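Putative mandelate racemase (Salmonella typhimurium, PDB 2O56) binds magnesium and is probably a dehydratase (hydro-lyase) of the mandelate racemase branch of the enolase superfamily, its substrate not being established. Local coordinates at residues D174-D179 and I232-M237; I243-E248 and T319-V324; E273-Y276 and G280-P283; P283-G288 and C310-V315; H336-I341 and V345-H350. All coordinates share one frame; numbering follows the deposited sequence. Where two conformers were deposited one is given.

Interaction 1 (D174-D179 and I232-M237)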
# COMPACT_ATOMS: atom_id res chain seq x y z
N ASP A 174 5.59 34.95 -11.29
CA ASP A 174 6.67 34.39 -10.48
C ASP A 174 7.30 35.53 -9.69
O ASP A 174 8.06 36.31 -10.25
CB ASP A 174 7.71 33.74 -11.42
CG ASP A 174 8.83 33.02 -10.67
OD1 ASP A 174 9.08 33.30 -9.47
OD2 ASP A 174 9.49 32.16 -11.30
N THR A 175 7.00 35.59 -8.40
CA THR A 175 7.49 36.67 -7.55
C THR A 175 8.82 36.36 -6.85
O THR A 175 9.34 37.20 -6.12
CB THR A 175 6.50 37.05 -6.47
OG1 THR A 175 6.27 35.92 -5.62
CG2 THR A 175 5.19 37.55 -7.08
N VAL A 176 9.37 35.15 -7.07
CA VAL A 176 10.56 34.72 -6.33
C VAL A 176 11.88 34.85 -7.12
O VAL A 176 12.92 35.19 -6.54
CB VAL A 176 10.38 33.28 -5.74
CG1 VAL A 176 11.67 32.75 -5.13
CG2 VAL A 176 9.33 33.30 -4.67
N ALA A 177 11.82 34.61 -8.43
CA ALA A 177 13.02 34.35 -9.23
C ALA A 177 13.74 35.63 -9.72
O ALA A 177 14.83 35.57 -10.29
CB ALA A 177 12.68 33.44 -10.41
N MET A 178 13.13 36.79 -9.49
CA MET A 178 13.82 38.06 -9.68
C MET A 178 14.38 38.48 -8.32
O MET A 178 13.62 38.57 -7.36
CB MET A 178 12.86 39.14 -10.18
CG MET A 178 13.54 40.39 -10.79
SD MET A 178 14.08 40.14 -12.49
CE MET A 178 12.52 39.93 -13.36
N ASP A 179 15.68 38.73 -8.23
CA ASP A 179 16.21 39.29 -6.98
C ASP A 179 15.87 40.78 -6.83
O ASP A 179 15.14 41.33 -7.65
CB ASP A 179 17.72 39.01 -6.79
CG ASP A 179 18.61 39.79 -7.75
OD1 ASP A 179 18.11 40.63 -8.51
OD2 ASP A 179 19.83 39.53 -7.76
N ILE A 232 7.52 23.98 -0.76
CA ILE A 232 6.69 23.89 0.44
C ILE A 232 6.80 25.13 1.34
O ILE A 232 5.80 25.63 1.82
CB ILE A 232 6.94 22.60 1.24
CG1 ILE A 232 6.39 21.39 0.46
CG2 ILE A 232 6.29 22.68 2.64
CD1 ILE A 232 6.97 20.05 0.93
N GLN A 233 8.02 25.62 1.53
CA GLN A 233 8.26 26.80 2.38
C GLN A 233 7.48 28.00 1.81
O GLN A 233 6.72 28.65 2.53
CB GLN A 233 9.76 27.11 2.39
CG GLN A 233 10.21 27.95 3.58
CD GLN A 233 11.70 28.26 3.55
OE1 GLN A 233 12.51 27.47 3.05
NE2 GLN A 233 12.07 29.42 4.08
N PHE A 234 7.63 28.23 0.51
CA PHE A 234 6.94 29.31 -0.16
C PHE A 234 5.43 29.15 -0.22
O PHE A 234 4.68 30.10 0.06
CB PHE A 234 7.51 29.55 -1.56
CG PHE A 234 7.00 30.81 -2.19
CD1 PHE A 234 7.28 32.05 -1.59
CD2 PHE A 234 6.21 30.78 -3.33
CE1 PHE A 234 6.81 33.22 -2.15
CE2 PHE A 234 5.73 31.95 -3.89
CZ PHE A 234 6.04 33.18 -3.29
N GLY A 235 4.96 27.95 -0.57
CA GLY A 235 3.51 27.74 -0.69
C GLY A 235 2.76 28.02 0.61
O GLY A 235 1.67 28.62 0.60
N ARG A 236 3.35 27.59 1.72
CA ARG A 236 2.78 27.79 3.06
C ARG A 236 2.70 29.28 3.41
O ARG A 236 1.78 29.70 4.10
CB ARG A 236 3.62 27.08 4.11
CG ARG A 236 3.36 25.58 4.23
CD ARG A 236 4.04 25.00 5.46
NE ARG A 236 3.82 23.57 5.59
CZ ARG A 236 4.73 22.70 6.01
NH1 ARG A 236 5.95 23.10 6.36
NH2 ARG A 236 4.41 21.41 6.09
N MET A 237 3.67 30.05 2.94
CA MET A 237 3.71 31.51 3.13
C MET A 237 2.56 32.21 2.39
O MET A 237 1.94 33.14 2.91
CB MET A 237 5.03 32.09 2.65
CG MET A 237 6.24 31.73 3.50
SD MET A 237 7.75 32.59 2.97
CE MET A 237 7.25 34.27 3.26
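With CG of Phe234 turned anti to its backbone N (chi1 -169°), the phenyl ring leaves helix 228-238 in the direction of the loop 174-179, and Val176, whose chi1 of 173° sets CG2 anti to its own carbonyl carbon, lowers that methyl onto the ring. CG2 of Val176 lies 3.6 Å from the centroid of the Phe234 ring, over one face and displaced toward the rim by CE1 and CZ, which makes a CH-pi contact. The two side chains slide past each other in opposite directions. The Thr175 side chain runs at about a right angle to that of Phe234, with OG1 of Thr175 3.6 Å from CZ of Phe234; this hydroxyl is hydrogen-bonded to Gly201 O, so the polar atom beside the ring already has a partner. A branched valine suits a loop that must offer a methyl to an aromatic face, and phenylalanine gives a broad apolar surface with nothing polar to bury.

The loop is shaped from within by Asp174. Its OD1 receives Val176 N at 3.0 Å, nearly along the C-O axis, and Ala177 N at 3.2 Å from above the carboxylate plane, while OD2 is hydrogen-bonded to ND1 of His223. The two bonds to OD1 form an Asx turn and an Asx motif at the C-terminal end of strand 170-173, where the active-site loops of a TIM-barrel enzyme begin.

Interaction 2 (I243-E248 and T319-V324); sequences IFYYEE and TVQIHV. With MG (magnesium ion), chain I.
OE1 of Gln321 is gripped by three donors. Tyr245 OH donates to it at 2.7 Å, lying in the carbonyl plane on a lone pair, and Tyr133 and Gln294 also bind it. The oxygen sits at the edge of the Tyr245 ring, whose plane is 31° from that of the amide. Tyr245 suits the place because its long, rigid ring carries a hydroxyl to a buried amide oxygen.

Gln321 reaches inward with CG anti to its backbone N and then bends at chi2 (-125°). Its other amide atom, NE2, makes a nearly straight bond of 3.0 Å to the backbone O of Ile322, arriving from above that carbonyl's plane but within the glutamine's own amide plane. With both ends held, the amide has little freedom to flip. NE2 also donates a hydrogen bond to water 1 at 2.8 Å, and the same water donates to Glu247 OE2, linking second shell to first.

Extended from chi1 onward, Glu247 delivers OE2 to the magnesium ion at 2.2 Å; Glu221 and Glu273 complete the protein ligands. OE1 of Glu247 forms a salt bridge with Lys172 and accepts from Gln294, so the carboxylate is restrained on both oxygens.

Glu247 lies on strand 246-247, between strands 217-221 and 269-271 in the parallel sheet, while Gln321 directly follows strand 319-320 and rests against Glu348 of strand 347-350.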
# COMPACT_ATOMS: atom_id res chain seq x y z
N ILE A 243 -4.59 31.87 -3.36
CA ILE A 243 -3.94 31.51 -4.64
C ILE A 243 -4.77 30.52 -5.49
O ILE A 243 -5.24 29.49 -4.97
CB ILE A 243 -2.49 31.00 -4.35
CG1 ILE A 243 -1.71 32.07 -3.59
CG2 ILE A 243 -1.72 30.62 -5.64
CD1 ILE A 243 -1.47 33.36 -4.43
N PHE A 244 -4.97 30.85 -6.77
CA PHE A 244 -5.88 30.11 -7.68
C PHE A 244 -5.32 28.71 -7.97
O PHE A 244 -5.98 27.70 -7.75
CB PHE A 244 -5.99 30.87 -9.00
CG PHE A 244 -7.15 30.48 -9.86
CD1 PHE A 244 -8.44 30.43 -9.34
CD2 PHE A 244 -6.96 30.22 -11.21
CE1 PHE A 244 -9.51 30.09 -10.17
CE2 PHE A 244 -8.03 29.89 -12.05
CZ PHE A 244 -9.30 29.81 -11.51
N TYR A 245 -4.10 28.69 -8.48
CA TYR A 245 -3.26 27.50 -8.32
C TYR A 245 -1.77 27.80 -8.29
O TYR A 245 -1.35 28.93 -8.54
CB TYR A 245 -3.63 26.44 -9.36
CG TYR A 245 -3.77 26.91 -10.80
CD1 TYR A 245 -2.67 26.98 -11.64
CD2 TYR A 245 -5.03 27.20 -11.35
CE1 TYR A 245 -2.80 27.37 -12.97
CE2 TYR A 245 -5.17 27.58 -12.68
CZ TYR A 245 -4.05 27.67 -13.47
OH TYR A 245 -4.17 28.03 -14.79
N TYR A 246 -0.98 26.78 -7.97
CA TYR A 246 0.44 26.93 -7.67
C TYR A 246 1.17 26.10 -8.72
O TYR A 246 1.04 24.89 -8.72
CB TYR A 246 0.68 26.31 -6.29
CG TYR A 246 2.04 26.56 -5.65
CD1 TYR A 246 2.77 27.71 -5.92
CD2 TYR A 246 2.57 25.63 -4.73
CE1 TYR A 246 4.00 27.94 -5.31
CE2 TYR A 246 3.81 25.86 -4.11
CZ TYR A 246 4.51 27.01 -4.41
OH TYR A 246 5.73 27.23 -3.82
N GLU A 247 1.91 26.75 -9.62
CA GLU A 247 2.33 26.14 -10.89
C GLU A 247 3.79 25.67 -10.86
O GLU A 247 4.69 26.40 -10.47
CB GLU A 247 2.12 27.11 -12.08
CG GLU A 247 2.69 26.60 -13.38
CD GLU A 247 2.35 27.44 -14.58
OE1 GLU A 247 1.32 28.15 -14.58
OE2 GLU A 247 3.13 27.38 -15.55
N GLU A 248 4.00 24.42 -11.29
CA GLU A 248 5.34 23.83 -11.30
C GLU A 248 6.19 24.08 -10.06
O GLU A 248 7.32 24.56 -10.19
CB GLU A 248 6.10 24.31 -12.55
CG GLU A 248 5.61 23.69 -13.85
CD GLU A 248 6.68 23.64 -14.91
OE1 GLU A 248 7.12 24.73 -15.32
OE2 GLU A 248 7.09 22.53 -15.32
N THR A 319 -8.84 19.78 -14.22
CA THR A 319 -9.19 20.75 -15.23
C THR A 319 -7.91 21.18 -15.95
O THR A 319 -6.81 20.86 -15.51
CB THR A 319 -9.91 21.95 -14.63
OG1 THR A 319 -9.11 22.50 -13.59
CG2 THR A 319 -11.23 21.53 -14.07
N VAL A 320 -8.08 21.85 -17.08
CA VAL A 320 -7.01 21.99 -18.05
C VAL A 320 -6.79 23.46 -18.37
O VAL A 320 -7.73 24.17 -18.72
CB VAL A 320 -7.32 21.23 -19.34
CG1 VAL A 320 -6.17 21.36 -20.33
CG2 VAL A 320 -7.63 19.76 -19.04
N GLN A 321 -5.54 23.89 -18.23
CA GLN A 321 -5.08 25.13 -18.82
C GLN A 321 -3.95 24.78 -19.76
O GLN A 321 -2.86 24.49 -19.31
CB GLN A 321 -4.53 26.05 -17.71
CG GLN A 321 -3.88 27.33 -18.28
CD GLN A 321 -2.46 27.54 -17.82
OE1 GLN A 321 -2.21 27.85 -16.65
NE2 GLN A 321 -1.52 27.42 -18.74
N ILE A 322 -4.20 24.80 -21.07
CA ILE A 322 -3.14 24.55 -22.05
C ILE A 322 -1.98 25.50 -21.80
O ILE A 322 -2.18 26.70 -21.60
CB ILE A 322 -3.67 24.65 -23.52
CG1 ILE A 322 -4.81 23.66 -23.75
CG2 ILE A 322 -2.56 24.32 -24.55
CD1 ILE A 322 -4.42 22.20 -23.56
N HIS A 323 -0.77 24.96 -21.76
CA HIS A 323 0.42 25.80 -21.72
C HIS A 323 0.65 26.40 -23.10
O HIS A 323 0.75 25.68 -24.09
CB HIS A 323 1.66 25.02 -21.28
CG HIS A 323 2.92 25.82 -21.38
ND1 HIS A 323 3.74 25.79 -22.49
CD2 HIS A 323 3.46 26.73 -20.53
CE1 HIS A 323 4.74 26.63 -22.31
NE2 HIS A 323 4.60 27.21 -21.13
N VAL A 324 0.73 27.73 -23.17
CA VAL A 324 0.98 28.40 -24.43
C VAL A 324 2.15 29.37 -24.29
O VAL A 324 2.05 30.38 -23.60
CB VAL A 324 -0.26 29.18 -24.95
CG1 VAL A 324 0.03 29.82 -26.31
CG2 VAL A 324 -1.46 28.26 -25.10
MG MG I . 4.93 27.93 -16.70
O HOH W 1 1.24 27.54 -18.17
O HOH W 2 4.24 29.09 -18.47
O HOH W 3 6.40 26.92 -15.08

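Interaction 3 (E273-Y276 and G280-P283). With MG (magnesium ion), chain I.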
# COMPACT_ATOMS: atom_id res chain seq x y z
N GLU A 273 3.65 21.52 -18.55
CA GLU A 273 4.46 21.96 -19.69
C GLU A 273 5.68 21.07 -19.93
O GLU A 273 6.17 20.97 -21.07
CB GLU A 273 4.84 23.44 -19.59
CG GLU A 273 5.76 23.80 -18.45
CD GLU A 273 5.78 25.30 -18.21
OE1 GLU A 273 4.96 25.78 -17.40
OE2 GLU A 273 6.58 26.00 -18.85
N ARG A 274 6.14 20.40 -18.88
CA ARG A 274 7.25 19.47 -18.96
C ARG A 274 6.92 18.03 -18.62
O ARG A 274 7.80 17.25 -18.25
CB ARG A 274 8.44 19.99 -18.16
CG ARG A 274 9.15 21.14 -18.87
CD ARG A 274 10.25 21.66 -18.00
NE ARG A 274 9.73 22.56 -16.98
CZ ARG A 274 10.50 23.38 -16.27
NH1 ARG A 274 11.81 23.38 -16.46
NH2 ARG A 274 9.95 24.18 -15.37
N ILE A 275 5.66 17.67 -18.81
CA ILE A 275 5.16 16.31 -18.66
C ILE A 275 4.50 15.91 -19.99
O ILE A 275 3.66 16.64 -20.53
CB ILE A 275 4.08 16.28 -17.56
CG1 ILE A 275 4.63 16.80 -16.22
CG2 ILE A 275 3.56 14.90 -17.35
CD1 ILE A 275 3.52 16.93 -15.09
N TYR A 276 4.90 14.77 -20.53
CA TYR A 276 4.60 14.44 -21.93
C TYR A 276 3.80 13.16 -22.06
O TYR A 276 4.13 12.15 -21.44
CB TYR A 276 5.89 14.35 -22.76
CG TYR A 276 6.90 15.39 -22.41
CD1 TYR A 276 6.60 16.76 -22.54
CD2 TYR A 276 8.15 15.04 -21.92
CE1 TYR A 276 7.51 17.74 -22.20
CE2 TYR A 276 9.08 16.03 -21.57
CZ TYR A 276 8.73 17.38 -21.72
OH TYR A 276 9.64 18.36 -21.42
N GLY A 280 3.14 10.20 -19.35
CA GLY A 280 3.81 11.15 -18.46
C GLY A 280 2.86 11.68 -17.40
O GLY A 280 3.26 11.96 -16.27
N TYR A 281 1.59 11.84 -17.79
CA TYR A 281 0.58 12.25 -16.83
C TYR A 281 0.13 11.17 -15.87
O TYR A 281 -0.20 11.46 -14.72
CB TYR A 281 -0.61 12.93 -17.52
CG TYR A 281 -0.21 14.29 -18.00
CD1 TYR A 281 -0.41 15.42 -17.20
CD2 TYR A 281 0.41 14.45 -19.25
CE1 TYR A 281 -0.03 16.65 -17.62
CE2 TYR A 281 0.80 15.70 -19.69
CZ TYR A 281 0.57 16.80 -18.86
OH TYR A 281 0.96 18.07 -19.26
N ARG A 282 0.14 9.92 -16.34
CA ARG A 282 -0.35 8.81 -15.53
C ARG A 282 0.00 8.83 -14.02
O ARG A 282 -0.91 8.77 -13.19
CB ARG A 282 0.00 7.46 -16.17
CG ARG A 282 -0.54 6.29 -15.37
CD ARG A 282 0.28 4.99 -15.56
NE ARG A 282 1.67 5.19 -15.17
CZ ARG A 282 2.12 5.12 -13.91
NH1 ARG A 282 1.31 4.83 -12.91
NH2 ARG A 282 3.40 5.33 -13.67
N PRO A 283 1.31 8.93 -13.66
CA PRO A 283 1.65 8.89 -12.23
C PRO A 283 1.13 10.06 -11.41
O PRO A 283 0.83 9.89 -10.22
CB PRO A 283 3.17 8.96 -12.23
CG PRO A 283 3.51 9.61 -13.52
CD PRO A 283 2.53 9.07 -14.48
MG MG I . 4.93 27.93 -16.70
O HOH W 2 4.24 29.09 -18.47
O HOH W 3 6.40 26.92 -15.08
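Ile275 sets its CG2 methyl squarely over the ring of Tyr281, 3.6 Å from the centroid and only 8° off the ring normal. This CH-pi contact packs the loop 273-276 on the helix it leads into, within a beta-alpha unit (strand 269-271, loop, helix 277-286) of the barrel of the enolase superfamily. The methyl arrives there because it is anti to the backbone N of Ile275 (chi1 -57°, measured to CG1), while CG1 carries CD1 in another direction. Isoleucine serves well because one of its two branches can cover an aromatic face while the other, through CD1, packs against the ring of Phe284.

The Tyr281 ring also comes close to the loop backbone. Its CE2 is 3.1 Å from the carbonyl O of Ile275, and its OH makes a weak hydrogen bond to Gly272 O.

Gly280 fits against the same loop. Its N makes a weak hydrogen bond to Tyr276 O, and its CA approaches that oxygen as well, with a geometry in which a side-chain carbon would collide with the carbonyl. The CG2 methyl of Ile275 is also close to Gly280 O, at 3.1 Å.

The Tyr276 ring turns back over its own loop, one face covering the carbonyl O of Arg274. Arg274 forms a salt bridge with Glu248, and with Phe86 of a neighbouring subunit it makes both a cation-pi contact and a hydrogen bond to the backbone O. At the start of the loop, the Glu273 side chain leaves the backbone away from the helix, and its OE1 binds the magnesium ion at 2.3 Å.

Interaction 4 (P283-G288 and C310-V315)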
# COMPACT_ATOMS: atom_id res chain seq x y z
N PRO A 283 1.31 8.93 -13.66
CA PRO A 283 1.65 8.89 -12.23
C PRO A 283 1.13 10.06 -11.41
O PRO A 283 0.83 9.89 -10.22
CB PRO A 283 3.17 8.96 -12.23
CG PRO A 283 3.51 9.61 -13.52
CD PRO A 283 2.53 9.07 -14.48
N PHE A 284 1.02 11.22 -12.03
CA PHE A 284 0.41 12.40 -11.37
C PHE A 284 -1.10 12.27 -11.19
O PHE A 284 -1.70 12.89 -10.29
CB PHE A 284 0.75 13.65 -12.18
CG PHE A 284 2.20 13.90 -12.27
CD1 PHE A 284 2.86 14.53 -11.21
CD2 PHE A 284 2.94 13.45 -13.35
CE1 PHE A 284 4.24 14.74 -11.25
CE2 PHE A 284 4.32 13.64 -13.39
CZ PHE A 284 4.97 14.30 -12.34
N LEU A 285 -1.72 11.50 -12.06
CA LEU A 285 -3.16 11.24 -11.92
C LEU A 285 -3.38 10.22 -10.83
O LEU A 285 -4.25 10.38 -9.98
CB LEU A 285 -3.76 10.76 -13.25
CG LEU A 285 -3.65 11.73 -14.42
CD1 LEU A 285 -4.18 11.04 -15.66
CD2 LEU A 285 -4.43 12.96 -14.17
N GLU A 286 -2.56 9.17 -10.84
CA GLU A 286 -2.65 8.11 -9.85
C GLU A 286 -2.26 8.54 -8.44
O GLU A 286 -2.83 8.06 -7.48
CB GLU A 286 -1.86 6.88 -10.30
CG GLU A 286 -2.55 6.16 -11.47
CD GLU A 286 -1.84 4.89 -11.89
OE1 GLU A 286 -1.01 4.37 -11.13
OE2 GLU A 286 -2.11 4.43 -13.01
N ASN A 287 -1.32 9.47 -8.33
CA ASN A 287 -0.86 9.89 -7.01
C ASN A 287 -1.63 11.10 -6.45
O ASN A 287 -1.42 11.49 -5.32
CB ASN A 287 0.68 10.03 -6.93
CG ASN A 287 1.24 11.36 -7.52
OD1 ASN A 287 0.51 12.22 -7.98
ND2 ASN A 287 2.56 11.50 -7.48
N GLY A 288 -2.52 11.66 -7.26
CA GLY A 288 -3.43 12.74 -6.79
C GLY A 288 -2.75 14.07 -6.53
O GLY A 288 -3.31 14.93 -5.84
N CYS A 310 -6.38 15.13 -21.86
CA CYS A 310 -7.49 15.86 -21.23
C CYS A 310 -8.63 14.93 -20.84
O CYS A 310 -9.24 15.12 -19.79
CB CYS A 310 -8.02 16.98 -22.14
SG CYS A 310 -6.80 18.21 -22.54
N ASP A 311 -8.90 13.94 -21.69
CA ASP A 311 -9.97 12.96 -21.47
C ASP A 311 -9.70 12.02 -20.30
O ASP A 311 -10.59 11.71 -19.51
CB ASP A 311 -10.16 12.09 -22.72
CG ASP A 311 -10.59 12.90 -23.93
OD1 ASP A 311 -11.09 14.04 -23.74
OD2 ASP A 311 -10.42 12.39 -25.06
N MET A 312 -8.46 11.54 -20.23
CA MET A 312 -8.01 10.71 -19.11
C MET A 312 -8.01 11.50 -17.80
O MET A 312 -8.41 11.02 -16.75
CB MET A 312 -6.59 10.23 -19.38
CG MET A 312 -6.13 9.17 -18.40
SD MET A 312 -4.61 8.37 -18.93
CE MET A 312 -3.47 9.76 -18.90
N ALA A 313 -7.55 12.74 -17.86
CA ALA A 313 -7.51 13.57 -16.65
C ALA A 313 -8.89 13.85 -16.04
O ALA A 313 -9.02 14.08 -14.84
CB ALA A 313 -6.78 14.81 -16.93
N HIS A 314 -9.93 13.86 -16.88
CA HIS A 314 -11.31 14.12 -16.47
C HIS A 314 -11.83 13.06 -15.49
O HIS A 314 -12.57 13.38 -14.56
CB HIS A 314 -12.21 14.25 -17.72
CG HIS A 314 -13.58 14.81 -17.45
ND1 HIS A 314 -13.80 15.96 -16.72
CD2 HIS A 314 -14.81 14.41 -17.88
CE1 HIS A 314 -15.10 16.22 -16.69
NE2 HIS A 314 -15.73 15.30 -17.39
N VAL A 315 -11.37 11.82 -15.65
CA VAL A 315 -11.66 10.74 -14.68
C VAL A 315 -11.23 11.06 -13.24
O VAL A 315 -11.79 10.53 -12.27
CB VAL A 315 -11.02 9.43 -15.16
CG1 VAL A 315 -11.41 8.23 -14.27
CG2 VAL A 315 -11.40 9.20 -16.62
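The C-terminal parts of helices 277-286 and 302-314 come nearest at Leu285 and Ala313, whose CA atoms are 6.8 Å apart, a close approach made possible by the small alanine. Leu285 points toward the other helix and divides its two methyls between two residues there. CD1 of Leu285 lies 3.6 Å from CE of Met312, with CG of that methionine also alongside. CD2 of Leu285 rests on Ala313, 4.1 Å from its CB.

Met312 leaves its helix with CG anti to the backbone N, runs extended, and then bends at chi3 (63°), which swings CE round to the leucine methyl. The flexible thioether lets a side chain whose first bond does not point at Leu285 still reach it. The Leu285 and Met312 side chains cross obliquely. Ala313, having just one methyl, offers its CA and CB as a small apolar surface against which a branched leucine fits. Met312 also packs on Met312 of a neighbouring subunit, so this cluster continues across a subunit interface.

This is the apolar packing of two successive outer helices, 277-286 and 302-314, around a TIM-type beta/alpha barrel.

Interaction 5 (H336-I341 and V345-H350)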
# COMPACT_ATOMS: atom_id res chain seq x y z
N HIS A 336 -8.75 25.94 -29.99
CA HIS A 336 -9.55 24.82 -30.45
C HIS A 336 -9.73 23.71 -29.40
O HIS A 336 -10.84 23.20 -29.20
CB HIS A 336 -8.94 24.23 -31.72
CG HIS A 336 -9.11 25.09 -32.94
ND1 HIS A 336 -10.32 25.22 -33.60
CD2 HIS A 336 -8.24 25.88 -33.61
CE1 HIS A 336 -10.18 26.05 -34.62
NE2 HIS A 336 -8.93 26.46 -34.65
N MET A 337 -8.64 23.33 -28.76
CA MET A 337 -8.71 22.28 -27.74
C MET A 337 -9.57 22.79 -26.59
O MET A 337 -10.46 22.10 -26.12
CB MET A 337 -7.30 21.94 -27.23
CG MET A 337 -7.21 20.70 -26.29
SD MET A 337 -7.50 19.13 -27.12
CE MET A 337 -6.03 18.98 -28.13
N GLU A 338 -9.29 24.00 -26.15
CA GLU A 338 -9.96 24.56 -24.98
C GLU A 338 -11.45 24.82 -25.24
O GLU A 338 -12.23 24.94 -24.30
CB GLU A 338 -9.24 25.83 -24.53
CG GLU A 338 -7.83 25.54 -24.02
CD GLU A 338 -6.99 26.79 -23.79
OE1 GLU A 338 -7.14 27.76 -24.56
OE2 GLU A 338 -6.17 26.79 -22.85
N THR A 339 -11.84 24.89 -26.51
CA THR A 339 -13.23 25.08 -26.90
C THR A 339 -14.01 23.80 -26.78
O THR A 339 -15.17 23.82 -26.34
CB THR A 339 -13.35 25.64 -28.35
OG1 THR A 339 -12.73 26.92 -28.41
CG2 THR A 339 -14.79 25.79 -28.79
N ALA A 340 -13.38 22.69 -27.18
CA ALA A 340 -14.04 21.40 -27.26
C ALA A 340 -14.12 20.64 -25.92
O ALA A 340 -15.13 19.98 -25.63
CB ALA A 340 -13.33 20.53 -28.29
N ILE A 341 -13.05 20.67 -25.14
CA ILE A 341 -12.99 19.82 -23.95
C ILE A 341 -13.95 20.30 -22.85
O ILE A 341 -14.14 21.51 -22.66
CB ILE A 341 -11.54 19.70 -23.38
CG1 ILE A 341 -10.99 21.07 -23.00
CG2 ILE A 341 -10.60 19.03 -24.40
CD1 ILE A 341 -9.74 21.02 -22.14
N VAL A 345 -10.30 25.10 -17.66
CA VAL A 345 -10.33 26.17 -16.68
C VAL A 345 -10.03 27.59 -17.17
O VAL A 345 -10.82 28.43 -17.02
CB VAL A 345 -9.60 25.88 -15.35
CG1 VAL A 345 -8.22 25.44 -15.54
CG2 VAL A 345 -9.67 27.10 -14.37
N ILE A 346 -8.84 27.80 -17.71
CA ILE A 346 -8.40 29.14 -18.11
C ILE A 346 -7.33 29.05 -19.21
O ILE A 346 -6.69 28.01 -19.37
CB ILE A 346 -7.99 30.01 -16.87
CG1 ILE A 346 -8.08 31.51 -17.17
CG2 ILE A 346 -6.66 29.58 -16.27
CD1 ILE A 346 -7.99 32.40 -15.90
N HIS A 347 -7.19 30.11 -20.00
CA HIS A 347 -6.17 30.19 -21.05
C HIS A 347 -5.03 31.12 -20.62
O HIS A 347 -5.25 32.09 -19.88
CB HIS A 347 -6.83 30.68 -22.36
CG HIS A 347 -5.90 30.81 -23.53
ND1 HIS A 347 -5.80 29.84 -24.52
CD2 HIS A 347 -5.06 31.81 -23.90
CE1 HIS A 347 -4.91 30.23 -25.42
NE2 HIS A 347 -4.45 31.42 -25.06
N GLU A 348 -3.81 30.82 -21.07
CA GLU A 348 -2.62 31.60 -20.73
C GLU A 348 -2.26 32.62 -21.81
O GLU A 348 -1.99 32.24 -22.95
CB GLU A 348 -1.41 30.68 -20.51
CG GLU A 348 -0.09 31.42 -20.25
CD GLU A 348 1.06 30.50 -19.85
OE1 GLU A 348 1.05 29.32 -20.25
OE2 GLU A 348 1.99 30.96 -19.14
N LEU A 349 -2.20 33.89 -21.44
CA LEU A 349 -1.79 34.92 -22.40
C LEU A 349 -0.50 35.64 -22.00
O LEU A 349 -0.46 36.34 -20.98
CB LEU A 349 -2.90 35.95 -22.62
CG LEU A 349 -2.53 37.14 -23.52
CD1 LEU A 349 -2.69 36.79 -24.97
CD2 LEU A 349 -3.37 38.33 -23.16
N HIS A 350 0.54 35.49 -22.81
CA HIS A 350 1.74 36.28 -22.63
C HIS A 350 1.60 37.59 -23.38
O HIS A 350 0.93 37.66 -24.41
CB HIS A 350 2.95 35.57 -23.18
CG HIS A 350 3.26 34.28 -22.50
ND1 HIS A 350 4.17 34.18 -21.47
CD2 HIS A 350 2.79 33.03 -22.72
CE1 HIS A 350 4.25 32.92 -21.08
NE2 HIS A 350 3.42 32.20 -21.82
O HOH W 4 -3.95 28.31 -22.53
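The direct polar contact joins Glu338 to His347. The ring nitrogen ND1 of His347 donates to Glu338 OE1 in a nearly straight line of 177°, the oxygen lying at the ring edge near its plane; the modelled separation of 2.5 Å is shorter than usual, so the exact length is doubtful. The carboxylate is turned 69° from the ring, so the two flat groups cross steeply. An extended glutamate (chi2 170°) spans the gap from the helix to the strand, and a histidine can answer it with a ring N-H.

Water completes the link. Water 4 donates to Glu338 OE2 at 2.7 Å and accepts from Glu348 N at 2.9 Å, which ties the second carboxylate oxygen to the strand backbone. It sits 3.1 Å above the plane of the His347 ring, toward its rim. The same OE2 receives a weak hydrogen bond from Ile322 N.

Aromatic and apolar side chains lie beside this pair: the His347 ring meets Tyr373 edge-to-face and also packs on Ile130, while Glu338 touches Phe344. The pair is a buried His-carboxylate hydrogen bond that ties helix 328-340 to strand 347-350, the next strand in the chain, within the C-terminal barrel domain of the enolase superfamily.

Along the chain, interaction 1 comes first; interaction 2 then spans residues 243 to 324, with interactions 3 and 4 falling between its two segments, and interaction 5 follows. All lie in the enolase C-terminal domain. Interactions 2 and 3 meet at the magnesium ion, their centres about 14 Å apart, and share two of its waters. Interactions 3 and 4 both use helix 277-286 and share Pro283, so this outer helix packs against both the metal-site loop and the next outer helix. Interaction 5, centred about 11 Å from interaction 2, joins it through a probable hydrogen bond between Val320 O and Val345 N. Interaction 1 touches interaction 2 at Tyr246. Together they trace the barrel from metal site to outer helices.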